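PDB 6XCQ: EreC from Klebsiella pneumoniae, which probably hydrolyses the lactone ester of macrolide antibiotics such as erythromycin, opening the ring and so conferring resistance. Local coordinates for residues Glu253-Ile264 and Asp277-Met285. The protein carries 1 engineered substitution. Numbering follows the deposited sequence.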
# COMPACT_ATOMS: atom_id res chain seq x y z
N GLU A 253 0.22 -14.78 -10.38
CA GLU A 253 -0.85 -13.85 -10.00
C GLU A 253 -0.38 -12.40 -10.09
O GLU A 253 -1.09 -11.53 -10.62
CB GLU A 253 -1.34 -14.14 -8.58
CG GLU A 253 -2.21 -15.39 -8.43
CD GLU A 253 -3.48 -15.34 -9.27
OE1 GLU A 253 -3.66 -16.24 -10.12
OE2 GLU A 253 -4.29 -14.41 -9.08
N SER A 254 0.80 -12.12 -9.55
CA SER A 254 1.36 -10.78 -9.61
C SER A 254 1.50 -10.30 -11.06
O SER A 254 1.11 -9.17 -11.38
CB SER A 254 2.72 -10.75 -8.91
OG SER A 254 3.27 -9.44 -8.98
N ILE A 255 2.03 -11.15 -11.95
CA ILE A 255 2.19 -10.75 -13.35
C ILE A 255 0.84 -10.52 -14.02
O ILE A 255 0.64 -9.53 -14.75
CB ILE A 255 3.01 -11.79 -14.12
CG1 ILE A 255 4.45 -11.85 -13.60
CG2 ILE A 255 3.00 -11.48 -15.60
CD1 ILE A 255 5.12 -13.28 -13.76
N GLU A 256 -0.12 -11.42 -13.78
CA GLU A 256 -1.44 -11.28 -14.39
C GLU A 256 -2.08 -9.94 -14.03
O GLU A 256 -2.61 -9.24 -14.90
CB GLU A 256 -2.35 -12.42 -13.95
CG GLU A 256 -3.79 -12.32 -14.43
CD GLU A 256 -4.71 -13.29 -13.69
OE1 GLU A 256 -5.56 -13.95 -14.32
OE2 GLU A 256 -4.58 -13.39 -12.44
N TYR A 257 -2.04 -9.57 -12.76
CA TYR A 257 -2.65 -8.30 -12.35
C TYR A 257 -1.79 -7.12 -12.77
O TYR A 257 -2.32 -6.01 -12.95
CB TYR A 257 -2.90 -8.30 -10.85
CG TYR A 257 -4.21 -8.97 -10.45
CD1 TYR A 257 -4.34 -10.36 -10.40
CD2 TYR A 257 -5.32 -8.20 -10.12
CE1 TYR A 257 -5.55 -10.97 -10.04
CE2 TYR A 257 -6.52 -8.78 -9.75
CZ TYR A 257 -6.64 -10.16 -9.71
OH TYR A 257 -7.84 -10.70 -9.36
N THR A 258 -0.48 -7.32 -12.95
CA THR A 258 0.35 -6.22 -13.45
C THR A 258 -0.03 -5.85 -14.88
O THR A 258 -0.21 -4.67 -15.20
CB THR A 258 1.83 -6.58 -13.36
OG1 THR A 258 2.19 -6.68 -11.99
CG2 THR A 258 2.67 -5.49 -13.99
N LEU A 259 -0.18 -6.85 -15.75
CA LEU A 259 -0.58 -6.58 -17.13
C LEU A 259 -1.96 -5.92 -17.21
O LEU A 259 -2.17 -4.98 -17.98
CB LEU A 259 -0.54 -7.88 -17.95
CG LEU A 259 0.82 -8.60 -18.07
CD1 LEU A 259 0.82 -9.66 -19.20
CD2 LEU A 259 1.97 -7.61 -18.26
N GLU A 260 -2.92 -6.41 -16.42
CA GLU A 260 -4.25 -5.81 -16.47
C GLU A 260 -4.22 -4.38 -15.94
O GLU A 260 -4.88 -3.49 -16.49
CB GLU A 260 -5.24 -6.67 -15.69
CG GLU A 260 -6.64 -6.06 -15.51
CD GLU A 260 -7.37 -5.78 -16.82
OE1 GLU A 260 -6.89 -6.17 -17.91
OE2 GLU A 260 -8.45 -5.15 -16.75
N THR A 261 -3.41 -4.13 -14.91
CA THR A 261 -3.30 -2.77 -14.37
C THR A 261 -2.61 -1.84 -15.37
O THR A 261 -2.99 -0.67 -15.49
CB THR A 261 -2.58 -2.82 -13.03
OG1 THR A 261 -3.42 -3.49 -12.09
CG2 THR A 261 -2.31 -1.39 -12.48
N LEU A 262 -1.62 -2.35 -16.12
CA LEU A 262 -1.01 -1.57 -17.19
C LEU A 262 -2.04 -1.19 -18.26
O LEU A 262 -2.10 -0.04 -18.71
CB LEU A 262 0.14 -2.34 -17.81
CG LEU A 262 1.41 -2.46 -16.98
CD1 LEU A 262 2.33 -3.54 -17.56
CD2 LEU A 262 2.12 -1.10 -16.89
N ARG A 263 -2.85 -2.16 -18.68
CA ARG A 263 -3.92 -1.89 -19.64
C ARG A 263 -4.89 -0.84 -19.10
O ARG A 263 -5.29 0.07 -19.82
CB ARG A 263 -4.67 -3.18 -19.97
CG ARG A 263 -5.78 -3.01 -21.02
CD ARG A 263 -6.79 -4.18 -21.00
NE ARG A 263 -7.62 -4.17 -19.79
CZ ARG A 263 -8.64 -3.34 -19.60
NH1 ARG A 263 -8.98 -2.47 -20.54
NH2 ARG A 263 -9.34 -3.40 -18.47
N ILE A 264 -5.26 -0.96 -17.82
CA ILE A 264 -6.19 0.00 -17.24
C ILE A 264 -5.54 1.38 -17.13
O ILE A 264 -6.13 2.39 -17.51
CB ILE A 264 -6.69 -0.49 -15.87
CG1 ILE A 264 -7.57 -1.73 -16.05
CG2 ILE A 264 -7.48 0.61 -15.17
CD1 ILE A 264 -7.73 -2.52 -14.76
N ASP A 277 -12.96 0.38 -13.04
CA ASP A 277 -11.80 -0.43 -13.42
C ASP A 277 -10.64 -0.27 -12.45
O ASP A 277 -9.87 -1.22 -12.25
CB ASP A 277 -11.35 -0.09 -14.85
CG ASP A 277 -11.90 -1.07 -15.89
OD1 ASP A 277 -12.67 -2.00 -15.52
OD2 ASP A 277 -11.56 -0.91 -17.09
N THR A 278 -10.50 0.89 -11.80
CA THR A 278 -9.39 1.06 -10.87
C THR A 278 -9.54 0.26 -9.58
O THR A 278 -8.68 0.36 -8.70
CB THR A 278 -9.18 2.55 -10.55
OG1 THR A 278 -10.34 3.07 -9.89
CG2 THR A 278 -8.92 3.35 -11.82
N SER A 279 -10.59 -0.56 -9.43
CA SER A 279 -10.67 -1.48 -8.31
C SER A 279 -9.75 -2.69 -8.46
O SER A 279 -9.56 -3.43 -7.49
CB SER A 279 -12.11 -2.00 -8.14
OG SER A 279 -13.06 -0.97 -8.32
N VAL A 280 -9.17 -2.91 -9.64
CA VAL A 280 -8.53 -4.20 -9.90
C VAL A 280 -7.25 -4.34 -9.09
O VAL A 280 -7.01 -5.36 -8.44
CB VAL A 280 -8.27 -4.37 -11.41
CG1 VAL A 280 -7.24 -5.45 -11.65
CG2 VAL A 280 -9.57 -4.72 -12.12
N ARG A 281 -6.39 -3.31 -9.10
CA ARG A 281 -5.19 -3.37 -8.26
C ARG A 281 -5.54 -3.51 -6.78
O ARG A 281 -4.91 -4.30 -6.07
CB ARG A 281 -4.32 -2.14 -8.49
CG ARG A 281 -3.11 -2.11 -7.57
CD ARG A 281 -2.30 -0.85 -7.67
NE ARG A 281 -1.65 -0.55 -6.39
CZ ARG A 281 -2.06 0.37 -5.52
NH1 ARG A 281 -3.12 1.14 -5.79
NH2 ARG A 281 -1.38 0.54 -4.39
N ASP A 282 -6.52 -2.75 -6.29
CA ASP A 282 -6.85 -2.86 -4.86
C ASP A 282 -7.41 -4.23 -4.51
O ASP A 282 -7.27 -4.68 -3.36
CB ASP A 282 -7.86 -1.82 -4.40
CG ASP A 282 -7.21 -0.49 -4.00
OD1 ASP A 282 -6.39 0.03 -4.79
OD2 ASP A 282 -7.46 -0.03 -2.87
N SER A 283 -8.08 -4.91 -5.44
CA SER A 283 -8.56 -6.24 -5.09
C SER A 283 -7.42 -7.25 -5.06
O SER A 283 -7.46 -8.19 -4.27
CB SER A 283 -9.67 -6.69 -6.05
OG SER A 283 -9.17 -7.01 -7.33
N TYR A 284 -6.40 -7.05 -5.89
CA TYR A 284 -5.17 -7.83 -5.76
C TYR A 284 -4.58 -7.70 -4.36
O TYR A 284 -4.33 -8.70 -3.68
CB TYR A 284 -4.14 -7.40 -6.80
CG TYR A 284 -2.84 -8.13 -6.64
CD1 TYR A 284 -2.68 -9.41 -7.16
CD2 TYR A 284 -1.78 -7.56 -5.93
CE1 TYR A 284 -1.50 -10.10 -7.01
CE2 TYR A 284 -0.59 -8.24 -5.78
CZ TYR A 284 -0.46 -9.52 -6.32
OH TYR A 284 0.72 -10.22 -6.18
N MET A 285 -4.34 -6.46 -3.91
CA MET A 285 -3.81 -6.23 -2.57
C MET A 285 -4.65 -6.91 -1.49
O MET A 285 -4.11 -7.54 -0.58
CB MET A 285 -3.72 -4.72 -2.29
CG MET A 285 -2.60 -4.07 -3.09
SD MET A 285 -2.23 -2.42 -2.50
CE MET A 285 -3.69 -1.64 -3.12
O HOH W 1 -9.87 -8.98 -9.36
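Tyr284 CD1 lies over one face of the Tyr257 ring, 3.6 Å above its plane and displaced toward the rim, while a bridging water sits in plane at the ring's edge. With centroids 5.3 Å apart and planes at 44°, the two tyrosines form an oblique aromatic pair. It sits in an antiparallel helix pair, helices 244-267 and 279-295 of the erythromycin esterase fold, whose local axes run at 160° and approach to 9.7 Å. The Arg263 guanidinium grips Glu260 side-on, NE to OE1 and NH2 to OE2, with both oxygens nearly in its plane; its chain, bent at chi3 (70°), folds back to reach them. Asp277 joins the pair in a salt-bridge network through a long contact, OD2 to Arg263 NH2 at 3.6 Å. Between these polar and aromatic ends, Val280 is a knob among Tyr257, Glu260, Thr261 and Ile264: its CG1 meets Tyr257 CD2 at 3.7 Å, and Ile264 CD1 approaches its CB. Arg281 keeps its CB against Thr261 OG1, while its guanidinium leads away from helix 244-267 to salt bridges with Glu98 and Asp156. The water binds Tyr257 OH at 2.7 Å and donates to Ser283 OG, which in turn donates to Val280 O at 2.9 Å.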